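Local coordinates for probable porin (PDB 4FSP), which probably forms a channel across the outer membrane of Pseudomonas aeruginosa, as a beta-barrel porin of the OprD family, at residues G75-V79 / D104-L108; F227-K231 / S243-L247; E218-V222 / T253-G259; N183-R187 / Y309-E314; R24-R30 / T402-F408. All blocks are in the same frame, centred on the assembly; numbering follows the deposited sequence.

Interaction 1. Residues G75-V79 / D104-L108. With C8E ((hydroxyethyloxy)tri(ethyloxy)octane), chain H.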
# COMPACT_ATOMS: atom_id res chain seq x y z
N GLY A 75 -14.20 -11.53 7.61
CA GLY A 75 -14.55 -12.82 7.05
C GLY A 75 -14.32 -12.79 5.55
O GLY A 75 -14.88 -11.94 4.84
N LYS A 76 -13.47 -13.69 5.06
CA LYS A 76 -13.16 -13.73 3.64
C LYS A 76 -13.48 -15.09 3.03
O LYS A 76 -13.12 -16.14 3.58
CB LYS A 76 -11.69 -13.38 3.41
CG LYS A 76 -11.29 -12.05 4.02
CD LYS A 76 -9.85 -12.05 4.52
CE LYS A 76 -8.87 -12.08 3.37
NZ LYS A 76 -7.49 -11.85 3.88
N LEU A 77 -14.17 -15.07 1.90
CA LEU A 77 -14.36 -16.28 1.11
C LEU A 77 -13.87 -16.04 -0.33
O LEU A 77 -14.23 -15.04 -0.96
CB LEU A 77 -15.82 -16.73 1.12
CG LEU A 77 -16.12 -18.03 0.38
CD1 LEU A 77 -15.41 -19.20 1.06
CD2 LEU A 77 -17.62 -18.29 0.30
N GLY A 78 -13.03 -16.94 -0.82
CA GLY A 78 -12.52 -16.85 -2.18
C GLY A 78 -12.72 -18.14 -2.96
O GLY A 78 -12.42 -19.24 -2.47
N VAL A 79 -13.24 -18.02 -4.18
CA VAL A 79 -13.49 -19.18 -5.02
C VAL A 79 -12.90 -18.98 -6.41
O VAL A 79 -13.21 -17.98 -7.07
CB VAL A 79 -15.00 -19.47 -5.13
CG1 VAL A 79 -15.77 -18.17 -5.25
CG2 VAL A 79 -15.27 -20.38 -6.31
N ASP A 104 -11.49 -23.19 -3.06
CA ASP A 104 -12.27 -22.58 -1.99
C ASP A 104 -11.35 -22.03 -0.90
O ASP A 104 -10.71 -22.79 -0.17
CB ASP A 104 -13.24 -23.60 -1.38
CG ASP A 104 -14.34 -22.93 -0.55
OD1 ASP A 104 -14.91 -21.93 -1.03
OD2 ASP A 104 -14.62 -23.41 0.57
N TYR A 105 -11.29 -20.71 -0.82
CA TYR A 105 -10.46 -20.00 0.16
C TYR A 105 -11.35 -19.39 1.25
O TYR A 105 -12.29 -18.65 0.95
CB TYR A 105 -9.66 -18.91 -0.55
CG TYR A 105 -8.83 -18.02 0.35
CD1 TYR A 105 -9.21 -16.71 0.60
CD2 TYR A 105 -7.67 -18.49 0.94
CE1 TYR A 105 -8.46 -15.89 1.41
CE2 TYR A 105 -6.90 -17.67 1.75
CZ TYR A 105 -7.31 -16.37 1.99
OH TYR A 105 -6.55 -15.55 2.80
N ALA A 106 -11.06 -19.70 2.50
CA ALA A 106 -11.92 -19.24 3.59
C ALA A 106 -11.11 -18.82 4.81
O ALA A 106 -10.26 -19.56 5.30
CB ALA A 106 -12.93 -20.31 3.97
N ARG A 107 -11.40 -17.63 5.31
CA ARG A 107 -10.62 -17.14 6.42
C ARG A 107 -11.36 -16.16 7.34
O ARG A 107 -12.16 -15.34 6.89
CB ARG A 107 -9.34 -16.49 5.88
CG ARG A 107 -8.17 -16.68 6.80
CD ARG A 107 -6.86 -16.55 6.06
NE ARG A 107 -5.79 -16.34 7.01
CZ ARG A 107 -5.50 -15.14 7.52
NH1 ARG A 107 -6.20 -14.08 7.13
NH2 ARG A 107 -4.51 -15.01 8.39
N LEU A 108 -11.06 -16.25 8.63
CA LEU A 108 -11.65 -15.36 9.61
C LEU A 108 -10.55 -14.68 10.41
O LEU A 108 -9.77 -15.36 11.07
CB LEU A 108 -12.56 -16.15 10.55
CG LEU A 108 -13.95 -15.56 10.83
CD1 LEU A 108 -14.61 -16.30 12.00
CD2 LEU A 108 -13.85 -14.08 11.12
C2 C8E H . -11.02 -22.96 8.88
C3 C8E H . -11.59 -21.84 8.02
C4 C8E H . -12.20 -20.77 8.90
C5 C8E H . -13.63 -20.44 8.46
C6 C8E H . -13.66 -19.13 7.69
C7 C8E H . -15.09 -18.67 7.43
C8 C8E H . -15.14 -17.19 7.06
O9 C8E H . -15.87 -17.00 5.87
C10 C8E H . -16.74 -15.89 5.93
C11 C8E H . -17.07 -15.42 4.52
O12 C8E H . -18.19 -14.58 4.61
C13 C8E H . -18.53 -13.90 3.43
C14 C8E H . -20.03 -13.60 3.52
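Four backbone contacts join 75-79 to 104-108 as antiparallel strands. Lys76 and Arg107 form one hydrogen-bonded pair, in which Lys76 N donates to Arg107 O at 2.8 Å and Arg107 N answers to Lys76 O. Gly78 and Tyr105 form the next, through Gly78 N to Tyr105 O (2.6 Å); the return contact, Tyr105 N to Gly78 O, is modelled too short for its length to be trusted. CA-H...O contacts lie between these pairs, among them Leu77 CA to Tyr105 O at 3.2 Å.

Apolar side chains meet on the face bearing Leu77 and Ala106. With CG of Leu77 anti to the backbone N (chi1 -177°), its CD1 swings over the partner strand and lies 4.0 Å from Ala106 CB. A C8E detergent molecule runs along the same face: its C6 reaches Ala106 CB, its C11 lies 3.9 Å from Leu77 CB, and its C10 passes over the bare CA of Gly75, consistent with a lipid-facing surface.

The other face is polar and aromatic. The side chains of Lys76, Tyr105 and Arg107 run side by side in the same direction, and Lys76 CE sits at the edge of the Tyr105 ring. Lys76 NZ comes within 4.1 Å of Arg107 NH1, a proximity of like charges probably eased by the salt bridge from Arg107 to Asp109.

Strand 67-80 is thus held on one side by strand 105-116 and on the other by strand 47-59, where Gly75 and Leu77 bond to Phe56 and Phe54, while loop residues Phe141 and Val144 pack against Lys76.

Interaction 2. Residues F227-K231 / S243-L247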
# COMPACT_ATOMS: atom_id res chain seq x y z
N PHE A 227 13.00 5.43 7.40
CA PHE A 227 12.28 6.23 6.42
C PHE A 227 12.12 7.65 6.92
O PHE A 227 11.80 7.87 8.10
CB PHE A 227 10.87 5.64 6.17
CG PHE A 227 9.97 6.57 5.40
CD1 PHE A 227 9.19 7.52 6.05
CD2 PHE A 227 9.91 6.50 4.01
CE1 PHE A 227 8.36 8.39 5.33
CE2 PHE A 227 9.08 7.37 3.28
CZ PHE A 227 8.30 8.31 3.95
N LEU A 228 12.27 8.61 6.01
CA LEU A 228 12.00 10.02 6.33
C LEU A 228 11.27 10.61 5.15
O LEU A 228 11.69 10.45 4.01
CB LEU A 228 13.30 10.80 6.57
CG LEU A 228 13.13 12.27 6.97
CD1 LEU A 228 12.39 12.38 8.32
CD2 LEU A 228 14.48 12.97 7.07
N GLY A 229 10.16 11.29 5.43
CA GLY A 229 9.32 11.80 4.36
C GLY A 229 8.72 13.17 4.64
O GLY A 229 8.54 13.58 5.79
N LEU A 230 8.38 13.88 3.58
CA LEU A 230 7.80 15.21 3.69
C LEU A 230 6.73 15.33 2.62
O LEU A 230 7.00 15.07 1.44
CB LEU A 230 8.88 16.28 3.46
CG LEU A 230 8.34 17.72 3.42
CD1 LEU A 230 7.84 18.12 4.79
CD2 LEU A 230 9.41 18.75 2.93
N LYS A 231 5.53 15.73 3.02
CA LYS A 231 4.47 16.02 2.05
C LYS A 231 3.98 17.46 2.21
O LYS A 231 3.73 17.91 3.33
CB LYS A 231 3.30 15.07 2.26
CG LYS A 231 3.65 13.62 2.00
CD LYS A 231 2.46 12.76 2.37
CE LYS A 231 2.63 11.33 1.92
NZ LYS A 231 1.34 10.61 2.05
N SER A 243 3.67 17.86 -3.28
CA SER A 243 5.00 17.28 -3.34
C SER A 243 5.05 16.17 -2.32
O SER A 243 4.40 16.25 -1.28
CB SER A 243 6.05 18.33 -3.01
OG SER A 243 5.61 19.10 -1.90
N ASP A 244 5.86 15.16 -2.59
CA ASP A 244 5.89 13.97 -1.75
C ASP A 244 7.33 13.53 -1.87
O ASP A 244 7.77 13.14 -2.95
CB ASP A 244 4.88 12.94 -2.32
CG ASP A 244 4.88 11.60 -1.56
OD1 ASP A 244 5.81 11.31 -0.77
OD2 ASP A 244 3.94 10.78 -1.78
N LEU A 245 8.09 13.62 -0.79
CA LEU A 245 9.51 13.31 -0.86
C LEU A 245 9.85 12.22 0.14
O LEU A 245 9.39 12.26 1.28
CB LEU A 245 10.36 14.56 -0.61
CG LEU A 245 10.08 15.77 -1.52
CD1 LEU A 245 10.80 17.02 -0.99
CD2 LEU A 245 10.48 15.50 -2.97
N ARG A 246 10.64 11.24 -0.28
CA ARG A 246 10.86 10.06 0.53
C ARG A 246 12.30 9.62 0.46
O ARG A 246 12.81 9.34 -0.62
CB ARG A 246 9.98 8.90 0.02
CG ARG A 246 8.52 9.28 -0.24
CD ARG A 246 7.68 8.06 -0.64
NE ARG A 246 6.32 8.43 -1.03
CZ ARG A 246 5.41 7.56 -1.49
NH1 ARG A 246 5.70 6.28 -1.63
NH2 ARG A 246 4.20 7.99 -1.81
N LEU A 247 12.96 9.56 1.61
CA LEU A 247 14.30 9.01 1.70
C LEU A 247 14.24 7.78 2.59
O LEU A 247 13.59 7.80 3.64
CB LEU A 247 15.27 10.03 2.34
CG LEU A 247 15.55 11.31 1.55
CD1 LEU A 247 16.37 12.29 2.39
CD2 LEU A 247 16.32 10.96 0.29
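Phe227 meets Arg246 obliquely, its ring atom CE2 lying 3.7 Å from Arg246 CB and the ring and guanidinium planes standing 66° apart. Having CG anti to the backbone N (chi1 168°) carries the ring alongside the neighbouring strand. Leu228 then forms a hydrogen-bonded antiparallel pair with Leu247: Leu228 N to Leu247 O is 2.8 Å, and the return bond from Leu247 N is nearly straight. At Gly229, where Phe227 CZ occupies the space beside the backbone, CA approaches Leu245 O to 3.1 Å. Leu230 pairs with Leu245 through two further backbone bonds, and the leucines of both pairs project from the same face. Lys231 ends the segment beside Asp244, with Lys231 CE 4.0 Å from Asp244 OD2 and Lys231 NZ, near but not bonded, 4.6 Å from that oxygen.

Within its own strand, Arg246 grips Asp244 side-on, Arg246 NE to Asp244 OD1 at 2.9 Å and Arg246 NH2 to Asp244 OD2 at 2.8 Å, on the syn sides though somewhat out of the carboxylate plane. Tyr302 adds a cation-pi contact to Arg246. The hairpin is thus two-sided, leucines on the face where C8E detergent touches Leu228 and an ion pair flanked by lysine on the reverse, consistent with a porin wall.

Interaction 3. Residues E218-V222 / T253-G259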
# COMPACT_ATOMS: atom_id res chain seq x y z
N GLU A 218 11.91 -3.20 11.01
CA GLU A 218 12.97 -4.19 11.11
C GLU A 218 12.39 -5.58 10.99
O GLU A 218 11.60 -6.00 11.85
CB GLU A 218 13.70 -4.03 12.46
CG GLU A 218 14.76 -5.09 12.71
CD GLU A 218 15.50 -4.89 14.03
OE1 GLU A 218 15.60 -3.73 14.50
OE2 GLU A 218 15.97 -5.90 14.60
N LEU A 219 12.77 -6.30 9.94
CA LEU A 219 12.48 -7.73 9.87
C LEU A 219 13.65 -8.39 10.56
O LEU A 219 14.75 -8.43 10.00
CB LEU A 219 12.41 -8.22 8.42
CG LEU A 219 12.14 -9.72 8.27
CD1 LEU A 219 10.75 -10.11 8.82
CD2 LEU A 219 12.27 -10.11 6.80
N GLU A 220 13.42 -8.90 11.77
CA GLU A 220 14.52 -9.32 12.64
C GLU A 220 15.47 -10.33 11.99
O GLU A 220 15.03 -11.21 11.25
CB GLU A 220 14.00 -9.83 13.98
CG GLU A 220 13.31 -8.74 14.80
CD GLU A 220 13.01 -9.17 16.23
OE1 GLU A 220 13.35 -10.31 16.62
OE2 GLU A 220 12.42 -8.35 16.98
N GLN A 221 16.76 -10.16 12.24
CA GLN A 221 17.79 -11.01 11.65
C GLN A 221 17.87 -10.89 10.13
O GLN A 221 18.54 -11.70 9.48
CB GLN A 221 17.61 -12.49 12.07
CG GLN A 221 17.41 -12.71 13.57
CD GLN A 221 18.55 -12.14 14.41
OE1 GLN A 221 19.70 -12.12 13.99
NE2 GLN A 221 18.22 -11.66 15.61
N VAL A 222 17.17 -9.91 9.54
CA VAL A 222 17.27 -9.68 8.10
C VAL A 222 17.67 -8.25 7.68
O VAL A 222 18.77 -8.04 7.16
CB VAL A 222 15.99 -10.09 7.34
CG1 VAL A 222 16.28 -10.14 5.84
CG2 VAL A 222 15.49 -11.45 7.82
N THR A 253 20.71 -6.68 9.24
CA THR A 253 20.85 -6.59 10.68
C THR A 253 20.91 -7.97 11.29
O THR A 253 20.36 -8.93 10.74
CB THR A 253 19.68 -5.79 11.29
OG1 THR A 253 19.97 -5.48 12.66
CG2 THR A 253 18.40 -6.58 11.20
N GLY A 254 21.60 -8.08 12.43
CA GLY A 254 21.78 -9.36 13.11
C GLY A 254 22.43 -10.41 12.24
O GLY A 254 23.44 -10.15 11.57
N GLY A 255 21.84 -11.61 12.22
CA GLY A 255 22.34 -12.72 11.42
C GLY A 255 22.33 -12.53 9.91
O GLY A 255 22.87 -13.37 9.18
N ALA A 256 21.70 -11.45 9.44
CA ALA A 256 21.71 -11.09 8.02
C ALA A 256 21.33 -12.26 7.13
O ALA A 256 22.07 -12.62 6.22
CB ALA A 256 23.08 -10.55 7.61
N ARG A 257 20.18 -12.86 7.36
CA ARG A 257 19.78 -14.03 6.59
C ARG A 257 19.51 -13.68 5.13
O ARG A 257 19.23 -14.57 4.33
CB ARG A 257 18.55 -14.67 7.21
CG ARG A 257 18.70 -15.02 8.68
CD ARG A 257 17.38 -15.54 9.26
NE ARG A 257 17.52 -15.98 10.65
CZ ARG A 257 16.50 -16.22 11.47
NH1 ARG A 257 15.24 -16.06 11.05
NH2 ARG A 257 16.73 -16.60 12.71
N GLY A 258 19.61 -12.40 4.78
CA GLY A 258 19.25 -11.91 3.46
C GLY A 258 20.19 -11.79 2.26
O GLY A 258 19.67 -11.74 1.14
N GLY A 259 21.51 -11.66 2.40
CA GLY A 259 22.24 -11.41 3.62
C GLY A 259 22.67 -9.96 3.73
O GLY A 259 21.92 -9.13 4.23
O HOH W 1 20.01 -9.80 5.58
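The guanidinium of Arg257 has Gln221 CB over one face, 3.8 Å above its plane and offset toward the rim, with Gln221 CG beside NH2. The two side chains pass at a slant, and the Gln221 amide is turned 42° from the guanidinium. That amide points its oxygen at the turn: Gln221 OE1 accepts from Gly255 N at 2.8 Å, with an N-H...O angle of 170°. A bend at chi2 of Gln221 (-56°) folds the chain back far enough for this reach. The polar end of Arg257 finds its partner in Gln193 O, through NH1.

Backbone bonds complete the join. Gln221 O takes a nearly straight bond from Arg257 N (2.9 Å), and Val222 O receives Thr253 N at 3.2 Å from well above its carbonyl plane. Water 1 also donates to Val222 O and accepts from Gly258 N at 2.7 Å, so it bridges the two segments. Thr253 CG2 rests over the peptide of Val222, 3.9 Å from Val222 N.

Residues 253-256 make a type II' turn, whose positive phi is taken by Gly254. The contact thereby joins the turn between strands 210-219 and 223-235 to the loop between strands 240-252 and 262-273. On the far side, Glu218 and Glu220 bond through their backbones to strand 193-205.

Interaction 4. Residues N183-R187 / Y309-E314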
# COMPACT_ATOMS: atom_id res chain seq x y z
N ASN A 183 12.31 -11.13 -2.39
CA ASN A 183 13.49 -11.11 -3.25
C ASN A 183 13.25 -10.32 -4.54
O ASN A 183 13.66 -9.16 -4.62
CB ASN A 183 14.03 -12.51 -3.54
CG ASN A 183 15.56 -12.57 -3.52
OD1 ASN A 183 16.23 -11.53 -3.59
ND2 ASN A 183 16.11 -13.77 -3.42
N ARG A 184 12.58 -10.93 -5.51
CA ARG A 184 12.33 -10.30 -6.82
C ARG A 184 13.63 -10.05 -7.59
O ARG A 184 14.48 -9.29 -7.12
CB ARG A 184 11.53 -8.99 -6.70
CG ARG A 184 11.50 -8.20 -8.01
CD ARG A 184 10.39 -7.15 -8.04
NE ARG A 184 9.71 -7.14 -9.33
CZ ARG A 184 8.63 -6.42 -9.62
NH1 ARG A 184 8.09 -5.63 -8.70
NH2 ARG A 184 8.09 -6.50 -10.83
N ASN A 185 13.77 -10.69 -8.74
CA ASN A 185 14.97 -10.56 -9.58
C ASN A 185 16.27 -10.83 -8.82
O ASN A 185 17.32 -10.27 -9.14
CB ASN A 185 15.03 -9.17 -10.24
CG ASN A 185 13.75 -8.82 -11.01
OD1 ASN A 185 12.92 -9.68 -11.28
ND2 ASN A 185 13.61 -7.55 -11.37
N ARG A 186 16.20 -11.69 -7.80
CA ARG A 186 17.38 -12.06 -7.00
C ARG A 186 18.17 -10.88 -6.42
O ARG A 186 19.39 -10.97 -6.27
CB ARG A 186 18.32 -12.95 -7.83
CG ARG A 186 17.62 -13.93 -8.75
CD ARG A 186 18.59 -14.58 -9.73
NE ARG A 186 19.25 -15.75 -9.16
CZ ARG A 186 20.56 -15.84 -8.94
NH1 ARG A 186 21.34 -14.82 -9.26
NH2 ARG A 186 21.07 -16.94 -8.41
N ARG A 187 17.49 -9.78 -6.09
CA ARG A 187 18.16 -8.58 -5.57
C ARG A 187 19.00 -8.84 -4.33
O ARG A 187 20.01 -8.16 -4.08
CB ARG A 187 17.13 -7.50 -5.24
CG ARG A 187 16.57 -6.80 -6.46
CD ARG A 187 15.28 -6.09 -6.11
NE ARG A 187 14.72 -5.46 -7.31
CZ ARG A 187 13.55 -4.84 -7.34
NH1 ARG A 187 12.80 -4.77 -6.24
NH2 ARG A 187 13.13 -4.30 -8.48
N TYR A 309 3.18 -3.36 -12.49
CA TYR A 309 4.04 -4.54 -12.48
C TYR A 309 5.41 -4.30 -11.82
O TYR A 309 5.82 -5.06 -10.94
CB TYR A 309 4.25 -5.07 -13.90
CG TYR A 309 5.11 -6.31 -13.94
CD1 TYR A 309 4.63 -7.52 -13.42
CD2 TYR A 309 6.38 -6.29 -14.48
CE1 TYR A 309 5.41 -8.66 -13.45
CE2 TYR A 309 7.17 -7.43 -14.51
CZ TYR A 309 6.68 -8.62 -13.99
OH TYR A 309 7.46 -9.75 -14.03
N ASN A 310 6.12 -3.27 -12.25
CA ASN A 310 7.51 -3.10 -11.83
C ASN A 310 7.64 -2.02 -10.77
O ASN A 310 6.80 -1.11 -10.68
CB ASN A 310 8.42 -2.76 -13.02
CG ASN A 310 9.90 -2.81 -12.66
OD1 ASN A 310 10.39 -3.79 -12.08
ND2 ASN A 310 10.63 -1.74 -13.01
N ASP A 311 8.69 -2.13 -9.96
CA ASP A 311 8.90 -1.18 -8.86
C ASP A 311 10.15 -0.34 -9.06
O ASP A 311 10.50 0.49 -8.22
CB ASP A 311 8.97 -1.94 -7.53
CG ASP A 311 10.06 -2.99 -7.51
OD1 ASP A 311 10.82 -3.10 -8.50
OD2 ASP A 311 10.18 -3.72 -6.50
N PHE A 312 10.82 -0.55 -10.19
CA PHE A 312 12.00 0.22 -10.56
C PHE A 312 12.93 0.39 -9.37
O PHE A 312 13.29 1.51 -9.02
CB PHE A 312 11.55 1.58 -11.12
CG PHE A 312 10.74 1.44 -12.38
CD1 PHE A 312 9.37 1.17 -12.31
CD2 PHE A 312 11.36 1.50 -13.62
CE1 PHE A 312 8.63 1.01 -13.47
CE2 PHE A 312 10.61 1.33 -14.79
CZ PHE A 312 9.25 1.07 -14.72
N ALA A 313 13.29 -0.74 -8.77
CA ALA A 313 14.03 -0.74 -7.52
C ALA A 313 15.21 -1.71 -7.53
O ALA A 313 15.57 -2.25 -6.48
CB ALA A 313 13.10 -1.03 -6.33
N GLU A 314 15.80 -1.91 -8.70
CA GLU A 314 17.08 -2.61 -8.80
C GLU A 314 18.18 -1.74 -8.21
O GLU A 314 18.06 -0.51 -8.18
CB GLU A 314 17.42 -2.90 -10.26
CG GLU A 314 16.49 -3.89 -10.91
CD GLU A 314 16.51 -5.24 -10.23
OE1 GLU A 314 17.62 -5.79 -10.04
OE2 GLU A 314 15.43 -5.75 -9.87
O HOH W 2 18.54 -8.12 -9.27
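Glu314 OE2 is gripped by two nitrogens arriving from opposite faces of its carboxylate: Arg187 NE at 2.7 Å and Asn185 ND2 at 3.0 Å. They stand 61° and 51° out of the carboxylate plane, one on each side. Arg187 NH2 adds a weak bond to the same oxygen. Bending at chi2 of Glu314 (-61°) brings its carboxylate back across the arginine, so that the two side chains cross at about a right angle.

Beyond this grip, the extended Arg187 meets Asp311 end-on. Arg187 NH2 bonds to Asp311 OD1 at 2.6 Å through the syn lone pair, Arg187 NH1 bonds to Asp311 OD2 at 2.8 Å, and the two groups are nearly coplanar. Ala313 O lies over the centre of one face of this guanidinium, and Arg184 CD covers the opposite face near the rim. The group is thus bonded along its edges and flanked above and below, which should fix its rotation.

Arg184 slides past Asp311 in the opposite direction, forming a longer salt bridge from Arg184 NH1 to Asp311 OD2 at 3.6 Å. Its firmer bond is Arg184 NH2 to Tyr309 O (2.7 Å), made within the guanidinium plane, though from above the carbonyl plane of Tyr309, while NH2 sits over the Tyr309 ring. Asp311 OD2 is also bonded by Tyr295 OH.

Together Arg184, Arg187, Asp311 and Glu314 form a largely buried salt-bridge network that ties together two loops of a beta-barrel porin, those preceding strands 193-205 and 318-327.

Interaction 5. Residues R24-R30 / T402-F408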
# COMPACT_ATOMS: atom_id res chain seq x y z
N ARG A 24 -20.99 -1.75 13.21
CA ARG A 24 -21.36 -1.71 11.80
C ARG A 24 -20.70 -2.83 11.01
O ARG A 24 -19.69 -3.41 11.41
CB ARG A 24 -21.02 -0.36 11.18
CG ARG A 24 -19.55 -0.04 11.17
CD ARG A 24 -19.34 1.44 10.91
NE ARG A 24 -18.07 1.71 10.26
CZ ARG A 24 -16.91 1.81 10.90
NH1 ARG A 24 -16.86 1.63 12.22
NH2 ARG A 24 -15.79 2.07 10.22
N ALA A 25 -21.28 -3.15 9.86
CA ALA A 25 -20.71 -4.18 9.03
C ALA A 25 -21.16 -4.01 7.59
O ALA A 25 -22.20 -3.40 7.30
CB ALA A 25 -21.08 -5.58 9.55
N SER A 26 -20.35 -4.56 6.69
CA SER A 26 -20.65 -4.56 5.27
C SER A 26 -20.12 -5.83 4.64
O SER A 26 -19.25 -6.52 5.19
CB SER A 26 -19.98 -3.37 4.61
OG SER A 26 -18.58 -3.43 4.79
N LEU A 27 -20.66 -6.12 3.47
CA LEU A 27 -20.24 -7.24 2.66
C LEU A 27 -19.68 -6.66 1.37
O LEU A 27 -20.38 -5.91 0.68
CB LEU A 27 -21.45 -8.11 2.35
CG LEU A 27 -21.29 -9.14 1.22
CD1 LEU A 27 -20.33 -10.24 1.66
CD2 LEU A 27 -22.63 -9.74 0.82
N ALA A 28 -18.44 -6.99 1.05
CA ALA A 28 -17.87 -6.57 -0.25
C ALA A 28 -17.83 -7.72 -1.24
O ALA A 28 -17.41 -8.84 -0.90
CB ALA A 28 -16.48 -5.94 -0.08
N LEU A 29 -18.27 -7.46 -2.47
CA LEU A 29 -18.27 -8.47 -3.52
C LEU A 29 -17.25 -8.07 -4.56
O LEU A 29 -17.25 -6.94 -5.05
CB LEU A 29 -19.65 -8.55 -4.18
CG LEU A 29 -20.79 -9.06 -3.29
CD1 LEU A 29 -22.11 -9.03 -4.03
CD2 LEU A 29 -20.47 -10.46 -2.87
N ARG A 30 -16.36 -9.00 -4.91
CA ARG A 30 -15.26 -8.64 -5.80
C ARG A 30 -14.96 -9.73 -6.81
O ARG A 30 -14.52 -10.83 -6.46
CB ARG A 30 -14.02 -8.36 -4.97
CG ARG A 30 -12.97 -7.50 -5.62
CD ARG A 30 -12.06 -6.98 -4.51
NE ARG A 30 -10.66 -6.95 -4.89
CZ ARG A 30 -10.07 -5.88 -5.41
NH1 ARG A 30 -10.78 -4.79 -5.61
NH2 ARG A 30 -8.78 -5.92 -5.73
N THR A 402 -16.57 -4.62 -8.69
CA THR A 402 -16.74 -4.49 -7.24
C THR A 402 -18.12 -4.01 -6.88
O THR A 402 -18.74 -3.20 -7.60
CB THR A 402 -15.74 -3.51 -6.60
OG1 THR A 402 -15.91 -2.21 -7.17
CG2 THR A 402 -14.31 -3.98 -6.80
N TYR A 403 -18.60 -4.52 -5.75
CA TYR A 403 -19.84 -4.05 -5.16
C TYR A 403 -19.72 -4.09 -3.64
O TYR A 403 -19.27 -5.09 -3.07
CB TYR A 403 -21.03 -4.90 -5.63
CG TYR A 403 -22.35 -4.26 -5.28
CD1 TYR A 403 -22.81 -3.17 -5.99
CD2 TYR A 403 -23.11 -4.74 -4.24
CE1 TYR A 403 -24.01 -2.57 -5.67
CE2 TYR A 403 -24.32 -4.15 -3.91
CZ TYR A 403 -24.76 -3.07 -4.63
OH TYR A 403 -25.95 -2.47 -4.32
N GLU A 404 -20.13 -3.00 -2.99
CA GLU A 404 -20.08 -2.88 -1.53
C GLU A 404 -21.49 -2.76 -0.93
O GLU A 404 -22.22 -1.81 -1.24
CB GLU A 404 -19.26 -1.65 -1.13
CG GLU A 404 -19.40 -1.25 0.33
CD GLU A 404 -18.42 -1.98 1.22
OE1 GLU A 404 -18.05 -3.12 0.88
OE2 GLU A 404 -18.01 -1.41 2.26
N LEU A 405 -21.85 -3.72 -0.08
CA LEU A 405 -23.20 -3.79 0.48
C LEU A 405 -23.18 -3.63 2.00
O LEU A 405 -22.68 -4.50 2.71
CB LEU A 405 -23.84 -5.14 0.13
CG LEU A 405 -25.19 -5.48 0.76
CD1 LEU A 405 -26.28 -4.56 0.23
CD2 LEU A 405 -25.55 -6.94 0.51
N PRO A 406 -23.71 -2.50 2.50
CA PRO A 406 -23.80 -2.25 3.95
C PRO A 406 -24.86 -3.14 4.60
O PRO A 406 -25.98 -3.19 4.11
CB PRO A 406 -24.25 -0.79 4.03
CG PRO A 406 -24.95 -0.54 2.74
CD PRO A 406 -24.21 -1.35 1.72
N LEU A 407 -24.50 -3.83 5.68
CA LEU A 407 -25.43 -4.75 6.33
C LEU A 407 -26.15 -4.08 7.49
O LEU A 407 -27.37 -4.18 7.61
CB LEU A 407 -24.69 -6.00 6.81
CG LEU A 407 -23.92 -6.68 5.67
CD1 LEU A 407 -22.92 -7.69 6.20
CD2 LEU A 407 -24.90 -7.33 4.71
N PHE A 408 -25.38 -3.42 8.34
CA PHE A 408 -25.90 -2.61 9.43
C PHE A 408 -24.79 -1.67 9.91
O PHE A 408 -25.05 -0.76 10.69
CB PHE A 408 -26.40 -3.48 10.59
CG PHE A 408 -25.38 -4.46 11.11
CD1 PHE A 408 -24.44 -4.07 12.06
CD2 PHE A 408 -25.37 -5.77 10.66
CE1 PHE A 408 -23.50 -4.98 12.54
CE2 PHE A 408 -24.44 -6.67 11.13
CZ PHE A 408 -23.50 -6.28 12.08
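A chi1 of 54° at Phe408 sets CG between its backbone N and carbonyl carbon and turns the terminal ring over Ala25. Ala25 CB makes a CH-pi contact with one face of the Phe408 ring, 3.9 Å from the centroid and offset toward the rim. In Leu407, CG lies opposite the carbonyl carbon (chi1 -55°), which lays Leu407 CD1 along the other strand, 4.1 Å from Leu27 CB. Backbone bonds anchor both residues: Leu407 N donates to Ala25 O at 2.8 Å, and Phe408 N adds a weak bond to the same oxygen.

Farther along, Leu27 pairs with Leu405 and Leu29 with Tyr403, each through two antiparallel hydrogen bonds. Leu27 N reaches Leu405 O at 2.7 Å and Leu29 N reaches Tyr403 O at 2.6 Å. Their side chains share one face, where Leu27 CD2 meets Leu405 CD2 at 4.1 Å and a C8E detergent touches Leu27. On the other face, Glu404 OE1 is 3.4 Å from Ala28 CB, while Glu404 OE2 lies near Ser26 OG, at most a weak bond. Thr402 CG2 packs beside the chain of Arg30 on this face.

First and last strands of the barrel, 24-38 and 394-406, thus meet antiparallel and close the cylinder near the C-terminus. Strand 47-59 flanks the first through backbone bonds such as Ala28 to Leu55, and Thr402 bonds to Gly378 of strand 378-388 on the far side of the last.

In the fold
Interactions 1, 2 and 5 are strand pairings in the barrel wall, whereas interactions 3 and 4 join loops or turns. Interactions 2 and 5 are surface contacts, 1 and 3 are partly buried, and 4 is buried. Interaction 5 closes the barrel and lies about 15 Å, centre to centre, from interaction 1, while interaction 2 stands on the opposite side of the chain's centre from both. In all three, paired backbones carry apolar residues on a face touched by detergent. Interaction 3 depends on main-chain bonds, one glutamine amide and a water, on strands neighbouring interaction 2. Interaction 4 replaces strand pairing with charged side chains; its nearest atoms are about 6 Å from interaction 3.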